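Local structure of guanylate kinase (Stenotrophomonas maltophilia, 6WCT) at residues S37-N40 / A41-R45. The protein catalyses the ATP-dependent phosphorylation of GMP to GDP, a step thought to be essential for recycling GMP and, indirectly, cGMP. Numbering follows the deposited sequence.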
loop_
_atom_site.group_PDB
_atom_site.type_symbol
_atom_site.label_atom_id
_atom_site.label_comp_id
_atom_site.label_asym_id
_atom_site.label_seq_id
_atom_site.Cartn_x
_atom_site.Cartn_y
_atom_site.Cartn_z
ATOM N N SER A 37 2.536 -19.861 4.596
ATOM C CA SER A 37 1.458 -19.828 5.582
ATOM C C SER A 37 0.797 -18.456 5.608
ATOM O O SER A 37 -0.430 -18.347 5.752
ATOM C CB SER A 37 1.993 -20.184 6.966
ATOM O OG SER A 37 2.146 -21.580 7.095
ATOM N N ILE A 38 1.587 -17.392 5.442
ATOM C CA ILE A 38 1.007 -16.059 5.413
ATOM C C ILE A 38 0.140 -15.879 4.167
ATOM O O ILE A 38 -0.970 -15.338 4.242
ATOM C CB ILE A 38 2.122 -15.004 5.511
ATOM C CG1 ILE A 38 2.839 -15.133 6.850
ATOM C CG2 ILE A 38 1.550 -13.613 5.395
ATOM C CD1 ILE A 38 4.109 -14.305 6.911
ATOM N N VAL A 39 0.633 -16.324 3.005
ATOM C CA VAL A 39 -0.116 -16.178 1.750
ATOM C C VAL A 39 -1.413 -16.989 1.784
ATOM O O VAL A 39 -2.488 -16.496 1.411
ATOM C CB VAL A 39 0.770 -16.590 0.558
ATOM C CG1 VAL A 39 -0.077 -16.936 -0.665
ATOM C CG2 VAL A 39 1.752 -15.494 0.224
ATOM N N ASN A 40 -1.333 -18.248 2.227
ATOM C CA ASN A 40 -2.534 -19.080 2.279
ATOM C C ASN A 40 -3.587 -18.480 3.201
ATOM O O ASN A 40 -4.784 -18.495 2.880
ATOM C CB ASN A 40 -2.186 -20.494 2.747
ATOM C CG ASN A 40 -1.308 -21.240 1.759
ATOM O OD1 ASN A 40 -1.231 -20.882 0.581
ATOM N ND2 ASN A 40 -0.665 -22.301 2.230
ATOM N N ALA A 41 -3.173 -17.957 4.360
ATOM C CA ALA A 41 -4.153 -17.321 5.242
ATOM C C ALA A 41 -4.684 -16.032 4.639
ATOM O O ALA A 41 -5.852 -15.683 4.837
ATOM C CB ALA A 41 -3.552 -17.045 6.620
ATOM N N THR A 42 -3.844 -15.312 3.906
ATOM C CA THR A 42 -4.277 -14.065 3.280
ATOM C C THR A 42 -5.280 -14.318 2.159
ATOM O O THR A 42 -6.292 -13.617 2.054
ATOM C CB THR A 42 -3.058 -13.330 2.739
ATOM O OG1 THR A 42 -2.165 -13.062 3.826
ATOM C CG2 THR A 42 -3.475 -12.015 2.098
ATOM N N LEU A 43 -5.014 -15.322 1.311
ATOM C CA LEU A 43 -5.924 -15.625 0.210
ATOM C C LEU A 43 -7.252 -16.177 0.699
ATOM O O LEU A 43 -8.294 -15.875 0.105
ATOM C CB LEU A 43 -5.269 -16.596 -0.771
ATOM C CG LEU A 43 -3.998 -15.996 -1.370
ATOM C CD1 LEU A 43 -3.216 -17.008 -2.198
ATOM C CD2 LEU A 43 -4.308 -14.739 -2.148
ATOM N N ALA A 44 -7.250 -16.953 1.788
ATOM C CA ALA A 44 -8.512 -17.416 2.355
ATOM C C ALA A 44 -9.375 -16.236 2.770
ATOM O O ALA A 44 -10.611 -16.304 2.707
ATOM C CB ALA A 44 -8.265 -18.351 3.541
ATOM N N ARG A 45 -8.741 -15.174 3.266
ATOM C CA ARG A 45 -9.454 -13.956 3.636
ATOM C C ARG A 45 -9.784 -13.092 2.420
ATOM O O ARG A 45 -10.722 -12.293 2.470
ATOM C CB ARG A 45 -8.635 -13.158 4.654
ATOM C CG ARG A 45 -9.454 -12.125 5.414
ATOM C CD ARG A 45 -8.588 -11.329 6.369
ATOM N NE ARG A 45 -8.020 -12.179 7.404
ATOM C CZ ARG A 45 -7.151 -11.755 8.313
ATOM N NH1 ARG A 45 -6.752 -10.492 8.310
ATOM N NH2 ARG A 45 -6.682 -12.600 9.219
#
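The hydroxyl of T42 turns back along the helix onto the preceding turn, where OG1 donates a hydrogen bond to I38 O at 2.6 Å. OG1 stands beside its own backbone N (chi1 -59°), which brings it over that carbonyl, 38° above the plane. T42 N reaches the same oxygen at 2.9 Å from the opposite face, so two donors from one residue grip I38 O and the buried hydroxyl is satisfied within the helix. The I38 and T42 side chains run alongside each other, the methyl CG2 of I38 loosely against OG1.

One residue further on, V39 and L43 leave the helix in a common direction. With CG1 of V39 anti to the backbone N (chi1 160°), this methyl meets L43 CD1 at 3.5 Å, a tight apolar contact. L43 N donates an almost straight bond to V39 O; the amides of A41 and A44 donate to S37 O and N40 O in the same i+4 to i pattern, slightly less straight.

The first turn of helix 35-45 carries the end of the P-loop; S37 belongs to the ADP site, and V39 touches E118 of the GMP site. I38 and T42 face helix 188-203, where R45 forms a salt bridge with D193, while V39 and L43 pack on L116 of strand 114-117 and L43 also reaches strand 49-51.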